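N5-carboxyaminoimidazole ribonucleotide synthetase (Bacillus anthracis, PDB 3QFF) probably catalyses the ATP-dependent carboxylation of aminoimidazole ribonucleotide with bicarbonate in purine biosynthesis, and is captured here with ADP bound. Local coordinates at residues F295-R300 with G308-L313; I200-V205 with K210-A215; K34-K39 with C303-G308. All blocks are in the same frame, centred on the assembly; numbering follows the deposited sequence.

Contact 1 of 3, residues F295-R300 with G308-L313; sequences FGQHIR and GETNLL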
ATOM      1  N   PHE A 295       6.121   6.559   3.470  1.00 20.02           N
ATOM      2  CA  PHE A 295       6.913   5.330   3.497  1.00 20.12           C
ATOM      3  C   PHE A 295       7.492   4.945   2.139  1.00 20.41           C
ATOM      4  O   PHE A 295       8.699   4.639   2.033  1.00 20.35           O
ATOM      5  CB  PHE A 295       6.108   4.169   4.135  1.00 19.68           C
ATOM      6  CG  PHE A 295       5.664   4.472   5.541  1.00 18.36           C
ATOM      7  CD1 PHE A 295       4.353   4.861   5.819  1.00 18.16           C
ATOM      8  CD2 PHE A 295       6.594   4.431   6.575  1.00 18.58           C
ATOM      9  CE1 PHE A 295       3.979   5.179   7.131  1.00 19.02           C
ATOM     10  CE2 PHE A 295       6.245   4.752   7.879  1.00 19.34           C
ATOM     11  CZ  PHE A 295       4.930   5.126   8.163  1.00 20.24           C
ATOM     12  N   GLY A 296       6.642   4.941   1.111  1.00 20.71           N
ATOM     13  CA  GLY A 296       7.128   4.761  -0.265  1.00 20.58           C
ATOM     14  C   GLY A 296       8.153   5.827  -0.636  1.00 21.53           C
ATOM     15  O   GLY A 296       9.134   5.537  -1.341  1.00 21.85           O
ATOM     16  N   GLN A 297       7.933   7.058  -0.167  1.00 20.63           N
ATOM     17  CA  GLN A 297       8.876   8.162  -0.407  1.00 21.21           C
ATOM     18  C   GLN A 297      10.216   7.936   0.271  1.00 20.69           C
ATOM     19  O   GLN A 297      11.266   8.153  -0.332  1.00 21.18           O
ATOM     20  CB  GLN A 297       8.298   9.523   0.027  1.00 21.30           C
ATOM     21  CG  GLN A 297       7.175  10.036  -0.852  1.00 22.33           C
ATOM     22  CD  GLN A 297       7.646  10.466  -2.252  1.00 25.24           C
ATOM     23  OE1 GLN A 297       8.279   9.694  -2.980  1.00 27.27           O
ATOM     24  NE2 GLN A 297       7.315  11.693  -2.632  1.00 23.23           N
ATOM     25  N   HIS A 298      10.181   7.499   1.525  1.00 20.33           N
ATOM     26  CA  HIS A 298      11.403   7.280   2.299  1.00 20.56           C
ATOM     27  C   HIS A 298      12.282   6.210   1.641  1.00 20.38           C
ATOM     28  O   HIS A 298      13.510   6.384   1.524  1.00 20.05           O
ATOM     29  CB  HIS A 298      11.074   6.891   3.749  1.00 20.64           C
ATOM     30  CG  HIS A 298      12.288   6.707   4.609  1.00 21.87           C
ATOM     31  ND1 HIS A 298      12.954   7.761   5.196  1.00 22.45           N
ATOM     32  CD2 HIS A 298      12.957   5.589   4.976  1.00 23.60           C
ATOM     33  CE1 HIS A 298      13.982   7.302   5.889  1.00 25.01           C
ATOM     34  NE2 HIS A 298      14.015   5.985   5.758  1.00 25.96           N
ATOM     35  N   ILE A 299      11.653   5.112   1.214  1.00 20.08           N
ATOM     36  CA  ILE A 299      12.384   4.050   0.509  1.00 20.54           C
ATOM     37  C   ILE A 299      13.047   4.580  -0.779  1.00 20.51           C
ATOM     38  O   ILE A 299      14.248   4.358  -1.005  1.00 20.87           O
ATOM     39  CB  ILE A 299      11.490   2.811   0.209  1.00 20.65           C
ATOM     40  CG1 ILE A 299      11.026   2.130   1.512  1.00 20.49           C
ATOM     41  CG2 ILE A 299      12.241   1.801  -0.673  1.00 21.01           C
ATOM     42  CD1 ILE A 299      12.158   1.796   2.519  1.00 23.05           C
ATOM     43  N   ARG A 300      12.275   5.291  -1.605  1.00 20.38           N
ATOM     44  CA  ARG A 300      12.800   5.880  -2.851  1.00 20.31           C
ATOM     45  C   ARG A 300      13.948   6.834  -2.574  1.00 19.88           C
ATOM     46  O   ARG A 300      14.924   6.827  -3.305  1.00 19.73           O
ATOM     47  CB  ARG A 300      11.716   6.627  -3.631  1.00 20.95           C
ATOM     48  CG  ARG A 300      10.627   5.737  -4.188  1.00 22.95           C
ATOM     49  CD  ARG A 300       9.384   6.560  -4.598  1.00 24.52           C
ATOM     50  NE  ARG A 300       8.479   5.777  -5.438  1.00 27.77           N
ATOM     51  CZ  ARG A 300       7.587   4.884  -4.996  1.00 31.91           C
ATOM     52  NH1 ARG A 300       7.453   4.638  -3.700  1.00 32.62           N
ATOM     53  NH2 ARG A 300       6.818   4.218  -5.863  1.00 32.56           N
ATOM     54  N   GLY A 308       8.178   9.973  -5.837  1.00 22.53           N
ATOM     55  CA  GLY A 308       6.810  10.024  -6.345  1.00 23.00           C
ATOM     56  C   GLY A 308       6.135  11.353  -6.049  1.00 22.69           C
ATOM     57  O   GLY A 308       6.677  12.183  -5.328  1.00 23.20           O
ATOM     58  N   GLU A 309       4.952  11.558  -6.604  1.00 23.56           N
ATOM     59  CA  GLU A 309       4.201  12.795  -6.352  1.00 24.34           C
ATOM     60  C   GLU A 309       3.564  12.825  -4.960  1.00 23.89           C
ATOM     61  O   GLU A 309       3.287  11.776  -4.376  1.00 23.18           O
ATOM     62  CB  GLU A 309       3.176  13.055  -7.470  1.00 24.97           C
ATOM     63  CG  GLU A 309       3.808  13.098  -8.883  1.00 27.77           C
ATOM     64  CD  GLU A 309       5.030  14.033  -8.973  1.00 32.36           C
ATOM     65  OE1 GLU A 309       4.982  15.145  -8.412  1.00 34.34           O
ATOM     66  OE2 GLU A 309       6.041  13.661  -9.614  1.00 35.14           O
ATOM     67  N   THR A 310       3.341  14.025  -4.427  1.00 24.00           N
ATOM     68  CA  THR A 310       2.801  14.165  -3.067  1.00 24.77           C
ATOM     69  C   THR A 310       1.422  14.811  -3.020  1.00 25.75           C
ATOM     70  O   THR A 310       0.964  15.239  -1.947  1.00 26.51           O
ATOM     71  CB  THR A 310       3.718  15.002  -2.188  1.00 25.28           C
ATOM     72  OG1 THR A 310       3.860  16.293  -2.785  1.00 26.05           O
ATOM     73  CG2 THR A 310       5.079  14.334  -2.045  1.00 24.11           C
ATOM     74  N   ASN A 311       0.770  14.888  -4.177  1.00 25.95           N
ATOM     75  CA  ASN A 311      -0.571  15.443  -4.295  1.00 26.65           C
ATOM     76  C   ASN A 311      -1.554  14.815  -3.334  1.00 26.43           C
ATOM     77  O   ASN A 311      -1.582  13.585  -3.175  1.00 26.38           O
ATOM     78  CB  ASN A 311      -1.095  15.242  -5.714  1.00 27.39           C
ATOM     79  CG  ASN A 311      -0.239  15.937  -6.745  1.00 29.19           C
ATOM     80  OD1 ASN A 311       0.007  17.142  -6.649  1.00 32.95           O
ATOM     81  ND2 ASN A 311       0.224  15.188  -7.739  1.00 31.66           N
ATOM     82  N   LEU A 312      -2.359  15.664  -2.707  1.00 25.79           N
ATOM     83  CA  LEU A 312      -3.471  15.217  -1.889  1.00 26.01           C
ATOM     84  C   LEU A 312      -4.620  14.849  -2.830  1.00 26.55           C
ATOM     85  O   LEU A 312      -5.154  15.714  -3.534  1.00 26.21           O
ATOM     86  CB  LEU A 312      -3.917  16.305  -0.907  1.00 25.70           C
ATOM     87  CG  LEU A 312      -4.993  15.818   0.085  1.00 26.52           C
ATOM     88  CD1 LEU A 312      -4.417  14.821   1.097  1.00 25.14           C
ATOM     89  CD2 LEU A 312      -5.655  16.955   0.792  1.00 26.28           C
ATOM     90  N   LEU A 313      -4.985  13.570  -2.834  1.00 25.96           N
ATOM     91  CA  LEU A 313      -6.011  13.061  -3.741  1.00 26.30           C
ATOM     92  C   LEU A 313      -7.409  13.086  -3.128  1.00 26.27           C
ATOM     93  O   LEU A 313      -8.397  13.126  -3.854  1.00 26.62           O
ATOM     94  CB  LEU A 313      -5.655  11.647  -4.219  1.00 26.12           C
ATOM     95  CG  LEU A 313      -4.349  11.491  -5.012  1.00 27.27           C
ATOM     96  CD1 LEU A 313      -4.172  10.043  -5.466  1.00 28.76           C
ATOM     97  CD2 LEU A 313      -4.298  12.446  -6.205  1.00 27.78           C
TER
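Gln297 reaches out from helix 294-303 and grips the backbone of Gly308 with both ends of its amide. Its OE1 accepts from Gly308 N at 2.9 Å, with the donor tilted moderately from the plane of the side-chain carbonyl. Its NE2 donates a hydrogen bond to Gly308 O at 2.8 Å, more bent, with an N-H...O angle of 135°, and it comes from above the plane of that peptide carbonyl. Two bonds to one residue fix the rotation of the amide, and glutamine suits the place because a single flat group offers an acceptor and a donor together. The chain gets there by a bend at chi2 (-70°), which turns the amide toward the loop. Arg300 lies alongside the same backbone, its CD 3.8 Å from Gly308 N. The guanidinium is held by its own helix, NH1 donating to Gly296 O at 3.0 Å, while Arg300 N reaches the same oxygen from the opposite face.

Beyond Gly308 the packing thins. Thr310 adds just its methyl, CG2 standing 3.5 Å from Gln297 NE2, while its hydroxyl bonds to Val211 O. Glu309 points its CB away from the helix, and Asn311 lies at the exposed side, where the loop runs along the second subunit; there Tyr340 of that subunit bonds to Glu309 N. The arrangement is a bidentate side-chain amide-to-backbone interaction, by which a helix glutamine pairs with the N-H and C=O of one residue in the loop leading to strand 316-322.

Contact 2 of 3, residues I200-V205 with K210-A215; sequences IVIRSV and KVFPVA
Phe212 lies against Ile200 and Ile202, packing one strand of a beta hairpin on its partner. From its CB, 3.6 Å from Ile200 O, the side chain runs out over strand 195-203. CD1 comes next, 3.7 Å from Ile200 CB and close to the CG2 methyl, with Ile200 O bordering this edge of the ring. CE1 then reaches Ile202, 3.9 Å from Ile202 CG1 and a little farther from Ile202 CD1. The tip, CZ, passes beyond this strand to rest on Gln297 of helix 294-303. The first torsion (chi1 -79°) sets CG beside the backbone N, from where the ring can span both isoleucines; a broad, flat residue suits this span.

The backbones pair antiparallel. Ile202 and Lys210 form a hydrogen-bonded pair, with Ile202 N to Lys210 O and Lys210 N to Ile202 O both 2.8 Å, and Phe212 N meets Ile200 O almost head-on (N-H...O 174°). Between these lies the non-hydrogen-bonded pair Val201 and Val211, whose CG2 methyls touch at 4.1 Å on the face covered by helix 235-251. A water carries the link onward, accepting from Ile200 N and donating to Pro213 O.

Polar groups thus meet along the backbone and apolar ones on both faces, so this pairing of the ATP-grasp region rests on directional bonds between strands and on nonpolar burial beneath the helices, without any charged pair across it.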
ATOM      1  N   ILE A 200       5.765  17.080   6.129  1.00 22.50           N
ATOM      2  CA  ILE A 200       6.744  16.035   5.867  1.00 22.69           C
ATOM      3  C   ILE A 200       7.468  16.448   4.591  1.00 22.26           C
ATOM      4  O   ILE A 200       6.823  16.702   3.565  1.00 22.42           O
ATOM      5  CB  ILE A 200       6.096  14.635   5.635  1.00 22.85           C
ATOM      6  CG1 ILE A 200       5.123  14.231   6.762  1.00 24.51           C
ATOM      7  CG2 ILE A 200       7.184  13.551   5.413  1.00 23.92           C
ATOM      8  CD1 ILE A 200       5.771  13.921   8.090  1.00 26.13           C
ATOM      9  N   VAL A 201       8.791  16.548   4.668  1.00 21.57           N
ATOM     10  CA  VAL A 201       9.597  16.809   3.474  1.00 21.84           C
ATOM     11  C   VAL A 201      10.527  15.623   3.175  1.00 21.37           C
ATOM     12  O   VAL A 201      11.047  14.959   4.093  1.00 21.62           O
ATOM     13  CB  VAL A 201      10.347  18.195   3.553  1.00 21.67           C
ATOM     14  CG1 VAL A 201      11.081  18.352   4.874  1.00 23.04           C
ATOM     15  CG2 VAL A 201      11.283  18.385   2.361  1.00 22.63           C
ATOM     16  N   ILE A 202      10.704  15.344   1.889  1.00 21.16           N
ATOM     17  CA  ILE A 202      11.522  14.227   1.442  1.00 21.10           C
ATOM     18  C   ILE A 202      12.629  14.755   0.562  1.00 21.08           C
ATOM     19  O   ILE A 202      12.359  15.550  -0.339  1.00 21.06           O
ATOM     20  CB  ILE A 202      10.709  13.241   0.560  1.00 21.16           C
ATOM     21  CG1 ILE A 202       9.359  12.886   1.194  1.00 21.89           C
ATOM     22  CG2 ILE A 202      11.573  11.982   0.195  1.00 20.17           C
ATOM     23  CD1 ILE A 202       9.443  12.157   2.548  1.00 21.87           C
ATOM     24  N   ARG A 203      13.856  14.307   0.801  1.00 20.92           N
ATOM     25  CA  ARG A 203      14.983  14.684  -0.061  1.00 21.51           C
ATOM     26  C   ARG A 203      15.805  13.449  -0.370  1.00 21.65           C
ATOM     27  O   ARG A 203      16.260  12.757   0.543  1.00 22.04           O
ATOM     28  CB  ARG A 203      15.857  15.768   0.590  1.00 20.97           C
ATOM     29  CG  ARG A 203      16.914  16.333  -0.349  1.00 22.16           C
ATOM     30  CD  ARG A 203      17.505  17.661   0.148  1.00 24.58           C
ATOM     31  NE  ARG A 203      18.641  18.085  -0.682  1.00 26.62           N
ATOM     32  CZ  ARG A 203      19.892  17.642  -0.554  1.00 28.11           C
ATOM     33  NH1 ARG A 203      20.204  16.750   0.369  1.00 27.04           N
ATOM     34  NH2 ARG A 203      20.846  18.098  -1.363  1.00 30.77           N
ATOM     35  N   SER A 204      15.976  13.159  -1.652  1.00 22.50           N
ATOM     36  CA  SER A 204      16.699  11.952  -2.056  1.00 23.18           C
ATOM     37  C   SER A 204      18.219  12.127  -1.974  1.00 23.44           C
ATOM     38  O   SER A 204      18.720  13.244  -1.839  1.00 23.49           O
ATOM     39  CB  SER A 204      16.286  11.505  -3.467  1.00 23.46           C
ATOM     40  OG  SER A 204      16.975  12.241  -4.472  1.00 23.03           O
ATOM     41  N   VAL A 205      18.933  11.005  -2.075  1.00 23.75           N
ATOM     42  CA  VAL A 205      20.390  10.977  -2.098  1.00 24.85           C
ATOM     43  C   VAL A 205      20.930  11.977  -3.136  1.00 25.65           C
ATOM     44  O   VAL A 205      21.888  12.712  -2.855  1.00 26.14           O
ATOM     45  CB  VAL A 205      20.908   9.529  -2.406  1.00 24.93           C
ATOM     46  CG1 VAL A 205      22.409   9.518  -2.693  1.00 25.92           C
ATOM     47  CG2 VAL A 205      20.613   8.608  -1.257  1.00 24.27           C
ATOM     48  N   LYS A 210      10.672  16.633  -2.347  1.00 24.91           N
ATOM     49  CA  LYS A 210       9.215  16.681  -2.434  1.00 23.10           C
ATOM     50  C   LYS A 210       8.706  17.068  -1.069  1.00 22.94           C
ATOM     51  O   LYS A 210       9.293  16.688  -0.058  1.00 22.46           O
ATOM     52  CB  LYS A 210       8.611  15.330  -2.836  1.00 23.41           C
ATOM     53  CG  LYS A 210       8.911  14.836  -4.254  1.00 22.82           C
ATOM     54  CD  LYS A 210       8.141  15.579  -5.341  1.00 23.85           C
ATOM     55  CE  LYS A 210       8.717  15.165  -6.684  1.00 25.95           C
ATOM     56  NZ  LYS A 210       8.175  15.951  -7.800  1.00 30.40           N
ATOM     57  N   VAL A 211       7.601  17.808  -1.042  1.00 22.22           N
ATOM     58  CA  VAL A 211       6.973  18.206   0.210  1.00 22.31           C
ATOM     59  C   VAL A 211       5.518  17.730   0.202  1.00 22.08           C
ATOM     60  O   VAL A 211       4.803  17.845  -0.814  1.00 22.57           O
ATOM     61  CB  VAL A 211       7.046  19.732   0.430  1.00 22.41           C
ATOM     62  CG1 VAL A 211       6.681  20.100   1.864  1.00 22.34           C
ATOM     63  CG2 VAL A 211       8.446  20.237   0.117  1.00 24.23           C
ATOM     64  N   PHE A 212       5.096  17.164   1.318  1.00 21.24           N
ATOM     65  CA  PHE A 212       3.706  16.777   1.499  1.00 21.72           C
ATOM     66  C   PHE A 212       2.863  17.967   1.956  1.00 22.45           C
ATOM     67  O   PHE A 212       3.416  18.976   2.399  1.00 22.44           O
ATOM     68  CB  PHE A 212       3.603  15.637   2.507  1.00 20.71           C
ATOM     69  CG  PHE A 212       3.937  14.310   1.928  1.00 20.87           C
ATOM     70  CD1 PHE A 212       5.202  13.743   2.143  1.00 18.01           C
ATOM     71  CD2 PHE A 212       3.008  13.631   1.150  1.00 19.26           C
ATOM     72  CE1 PHE A 212       5.515  12.486   1.610  1.00 21.88           C
ATOM     73  CE2 PHE A 212       3.315  12.368   0.611  1.00 19.85           C
ATOM     74  CZ  PHE A 212       4.564  11.797   0.843  1.00 17.85           C
ATOM     75  N   PRO A 213       1.530  17.860   1.828  1.00 23.33           N
ATOM     76  CA  PRO A 213       0.668  18.987   2.232  1.00 24.15           C
ATOM     77  C   PRO A 213       0.723  19.216   3.739  1.00 24.10           C
ATOM     78  O   PRO A 213       1.005  18.277   4.500  1.00 25.65           O
ATOM     79  CB  PRO A 213      -0.753  18.541   1.822  1.00 24.41           C
ATOM     80  CG  PRO A 213      -0.581  17.341   0.947  1.00 24.64           C
ATOM     81  CD  PRO A 213       0.770  16.740   1.246  1.00 24.14           C
ATOM     82  N   VAL A 214       0.430  20.441   4.165  1.00 23.54           N
ATOM     83  CA  VAL A 214       0.377  20.774   5.575  1.00 23.26           C
ATOM     84  C   VAL A 214      -0.752  20.019   6.299  1.00 23.36           C
ATOM     85  O   VAL A 214      -1.900  20.057   5.879  1.00 23.29           O
ATOM     86  CB  VAL A 214       0.201  22.299   5.823  1.00 23.50           C
ATOM     87  CG1 VAL A 214       0.332  22.602   7.313  1.00 22.79           C
ATOM     88  CG2 VAL A 214       1.212  23.135   5.005  1.00 25.60           C
ATOM     89  N   ALA A 215      -0.409  19.367   7.408  1.00 23.08           N
ATOM     90  CA  ALA A 215      -1.396  18.683   8.237  1.00 23.32           C
ATOM     91  C   ALA A 215      -1.601  19.469   9.526  1.00 23.59           C
ATOM     92  O   ALA A 215      -0.637  19.940  10.124  1.00 23.11           O
ATOM     93  CB  ALA A 215      -0.932  17.278   8.570  1.00 23.07           C
TER
HETATM   94  O   HOH W   1       2.912  16.498   5.710  1.00 26.58           O

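Contact 3 of 3, residues K34-K39 with C303-G308; sequences KEMGYK and CNLPLG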
ATOM      1  N   LYS A  34       8.565  -3.778   0.088  1.00 23.78           N
ATOM      2  CA  LYS A  34       8.196  -5.094  -0.432  1.00 25.46           C
ATOM      3  C   LYS A  34       7.391  -4.966  -1.737  1.00 25.85           C
ATOM      4  O   LYS A  34       7.556  -5.778  -2.645  1.00 25.11           O
ATOM      5  CB  LYS A  34       7.416  -5.861   0.635  1.00 26.26           C
ATOM      6  CG  LYS A  34       7.941  -7.267   0.932  1.00 30.87           C
ATOM      7  CD  LYS A  34       9.087  -7.244   1.918  1.00 35.73           C
ATOM      8  CE  LYS A  34       9.355  -8.638   2.488  1.00 36.34           C
ATOM      9  NZ  LYS A  34      10.130  -9.502   1.552  1.00 37.78           N
ATOM     10  N   GLU A  35       6.538  -3.939  -1.842  1.00 26.58           N
ATOM     11  CA  GLU A  35       5.759  -3.715  -3.080  1.00 28.11           C
ATOM     12  C   GLU A  35       6.681  -3.509  -4.277  1.00 27.68           C
ATOM     13  O   GLU A  35       6.365  -3.925  -5.387  1.00 27.18           O
ATOM     14  CB  GLU A  35       4.791  -2.531  -2.937  1.00 28.84           C
ATOM     15  CG  GLU A  35       3.589  -2.876  -2.053  1.00 33.18           C
ATOM     16  CD  GLU A  35       2.890  -1.676  -1.447  1.00 41.05           C
ATOM     17  OE1 GLU A  35       2.817  -0.609  -2.113  1.00 43.21           O
ATOM     18  OE2 GLU A  35       2.381  -1.818  -0.299  1.00 44.40           O
ATOM     19  N   MET A  36       7.830  -2.893  -4.015  1.00 27.64           N
ATOM     20  CA  MET A  36       8.825  -2.579  -5.025  1.00 28.10           C
ATOM     21  C   MET A  36       9.872  -3.679  -5.165  1.00 27.42           C
ATOM     22  O   MET A  36      10.848  -3.510  -5.883  1.00 28.34           O
ATOM     23  CB  MET A  36       9.502  -1.242  -4.694  1.00 28.90           C
ATOM     24  CG  MET A  36       8.780  -0.023  -5.271  1.00 31.11           C
ATOM     25  SD  MET A  36       9.615   1.552  -4.916  1.00 37.24           S
ATOM     26  CE  MET A  36       9.417   1.613  -3.147  1.00 33.05           C
ATOM     27  N   GLY A  37       9.669  -4.790  -4.463  1.00 26.73           N
ATOM     28  CA  GLY A  37      10.490  -5.979  -4.623  1.00 26.15           C
ATOM     29  C   GLY A  37      11.802  -5.964  -3.862  1.00 25.58           C
ATOM     30  O   GLY A  37      12.733  -6.666  -4.248  1.00 25.96           O
ATOM     31  N   TYR A  38      11.887  -5.153  -2.804  1.00 24.23           N
ATOM     32  CA  TYR A  38      13.034  -5.191  -1.895  1.00 23.76           C
ATOM     33  C   TYR A  38      12.895  -6.300  -0.856  1.00 23.98           C
ATOM     34  O   TYR A  38      11.785  -6.688  -0.475  1.00 23.47           O
ATOM     35  CB  TYR A  38      13.240  -3.839  -1.191  1.00 23.24           C
ATOM     36  CG  TYR A  38      13.725  -2.776  -2.124  1.00 21.64           C
ATOM     37  CD1 TYR A  38      15.076  -2.676  -2.455  1.00 20.14           C
ATOM     38  CD2 TYR A  38      12.825  -1.885  -2.718  1.00 22.47           C
ATOM     39  CE1 TYR A  38      15.527  -1.710  -3.334  1.00 21.63           C
ATOM     40  CE2 TYR A  38      13.269  -0.906  -3.610  1.00 22.18           C
ATOM     41  CZ  TYR A  38      14.616  -0.823  -3.911  1.00 22.69           C
ATOM     42  OH  TYR A  38      15.043   0.145  -4.792  1.00 22.40           O
ATOM     43  N   LYS A  39      14.042  -6.807  -0.413  1.00 24.19           N
ATOM     44  CA  LYS A  39      14.124  -7.729   0.717  1.00 24.49           C
ATOM     45  C   LYS A  39      14.379  -6.889   1.970  1.00 23.69           C
ATOM     46  O   LYS A  39      14.958  -5.810   1.882  1.00 23.46           O
ATOM     47  CB  LYS A  39      15.263  -8.732   0.459  1.00 25.07           C
ATOM     48  CG  LYS A  39      15.551  -9.701   1.602  1.00 29.33           C
ATOM     49  CD  LYS A  39      16.485 -10.846   1.131  1.00 34.69           C
ATOM     50  CE  LYS A  39      16.954 -11.705   2.318  1.00 37.01           C
ATOM     51  NZ  LYS A  39      17.794 -12.870   1.881  1.00 38.68           N
ATOM     52  N   CYS A 303      17.191   4.909  -1.469  1.00 20.88           N
ATOM     53  CA  CYS A 303      17.656   4.057  -2.558  1.00 21.89           C
ATOM     54  C   CYS A 303      18.012   4.881  -3.796  1.00 22.79           C
ATOM     55  O   CYS A 303      18.529   4.338  -4.776  1.00 22.60           O
ATOM     56  CB  CYS A 303      16.603   3.001  -2.929  1.00 21.88           C
ATOM     57  SG  CYS A 303      16.291   1.747  -1.661  1.00 22.99           S
ATOM     58  N   ASN A 304      17.732   6.189  -3.740  1.00 23.14           N
ATOM     59  CA  ASN A 304      17.989   7.120  -4.844  1.00 24.12           C
ATOM     60  C   ASN A 304      17.198   6.769  -6.110  1.00 24.12           C
ATOM     61  O   ASN A 304      17.715   6.797  -7.225  1.00 24.62           O
ATOM     62  CB  ASN A 304      19.503   7.247  -5.116  1.00 23.72           C
ATOM     63  CG  ASN A 304      19.869   8.526  -5.866  1.00 25.65           C
ATOM     64  OD1 ASN A 304      19.132   9.516  -5.833  1.00 26.38           O
ATOM     65  ND2 ASN A 304      21.023   8.510  -6.545  1.00 25.71           N
ATOM     66  N   LEU A 305      15.934   6.410  -5.926  1.00 24.43           N
ATOM     67  CA  LEU A 305      15.003   6.289  -7.047  1.00 24.37           C
ATOM     68  C   LEU A 305      14.303   7.632  -7.237  1.00 24.26           C
ATOM     69  O   LEU A 305      14.316   8.480  -6.329  1.00 24.13           O
ATOM     70  CB  LEU A 305      13.971   5.194  -6.767  1.00 24.84           C
ATOM     71  CG  LEU A 305      14.499   3.847  -6.264  1.00 25.43           C
ATOM     72  CD1 LEU A 305      13.332   2.952  -5.914  1.00 25.52           C
ATOM     73  CD2 LEU A 305      15.413   3.173  -7.313  1.00 24.92           C
ATOM     74  N   PRO A 306      13.694   7.853  -8.409  1.00 24.22           N
ATOM     75  CA  PRO A 306      12.922   9.093  -8.543  1.00 23.70           C
ATOM     76  C   PRO A 306      11.823   9.155  -7.474  1.00 23.13           C
ATOM     77  O   PRO A 306      11.212   8.126  -7.145  1.00 22.07           O
ATOM     78  CB  PRO A 306      12.290   8.949  -9.926  1.00 23.91           C
ATOM     79  CG  PRO A 306      13.233   8.048 -10.672  1.00 25.01           C
ATOM     80  CD  PRO A 306      13.591   7.021  -9.629  1.00 24.34           C
ATOM     81  N   LEU A 307      11.585  10.346  -6.930  1.00 22.01           N
ATOM     82  CA  LEU A 307      10.560  10.499  -5.912  1.00 22.30           C
ATOM     83  C   LEU A 307       9.176  10.470  -6.559  1.00 22.66           C
ATOM     84  O   LEU A 307       9.022  10.876  -7.700  1.00 22.77           O
ATOM     85  CB  LEU A 307      10.780  11.780  -5.096  1.00 21.04           C
ATOM     86  CG  LEU A 307      12.108  11.872  -4.327  1.00 21.30           C
ATOM     87  CD1 LEU A 307      12.199  13.189  -3.535  1.00 20.63           C
ATOM     88  CD2 LEU A 307      12.347  10.653  -3.395  1.00 20.35           C
ATOM     89  N   GLY A 308       8.178   9.973  -5.837  1.00 22.53           N
ATOM     90  CA  GLY A 308       6.810  10.024  -6.345  1.00 23.00           C
ATOM     91  C   GLY A 308       6.135  11.353  -6.049  1.00 22.69           C
ATOM     92  O   GLY A 308       6.677  12.183  -5.328  1.00 23.20           O
TER
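Two chain turns that each end a helix face each other at long range, the nearest CA atoms, of Tyr38 and Cys303, being 10.4 Å apart, so that side chains alone bridge the interval. Tyr38 reaches across toward Leu305, which comes to meet it from the opposite direction. The CD1 methyl of Leu305 sits at the edge of the phenol ring, near its plane, and 3.5 Å from Tyr38 OH. Cys303 approaches obliquely: its SG is 4.3 Å from the ring centroid and 35° off the normal, a sulfur-aromatic contact; among the ring carbons SG comes nearest to Tyr38 CZ, at 3.8 Å. Tyrosine suits the position because its long ring spans the interval, while its hydroxyl, which lies against Leu305 and Cys303, bonds to Ile11 O.

Both turns are Schellman motifs. Gly37, with a positive phi (82°), terminates helix 24-35 of the Rossmann-like N-terminal region, with Gly37 N bonded to Lys34 O at 3.0 Å and Tyr38 N to Ala33 O. Glycine, without a CB, takes this left-handed conformation at little cost. Asn304 plays the same part after helix 294-303, where Leu305 N returns to Arg300 O. Each turn directs the next residue, Tyr38 or Leu305, toward the other turn.

Met36 completes the apolar patch. Its side chain and that of Leu305 run antiparallel, SD 4.1 Å from Leu305 CD1, and its thioether chain, bent at chi3 (-66°), carries CE onto Ile299 and Arg300 of helix 294-303. Met36 also packs against Leu341 of the second subunit, while Pro306 lies on Val333 of that subunit.

From the N terminus, the chain first passes 34-39, at the end of helix 24-35, whose partner 303-308 comes more than 260 residues later; contact 3 therefore closes a very large loop. Contact 2, the hairpin of 200-205 and 210-215, is nested wholly inside it and closes before contact 1 opens. Segment 295-300 also falls within that loop, but its partner 308-313 runs beyond it, so contacts 1 and 3 cross and share Gly308. Thr310 and Gln297 tie contact 1 to the hairpin, while Lys210 packs on Leu307 and Gly308 to join contacts 2 and 3. Together they join the N-terminal Rossmann-like region, the large antiparallel sheet and helix 294-303; contacts 1 and 3 also touch the second subunit.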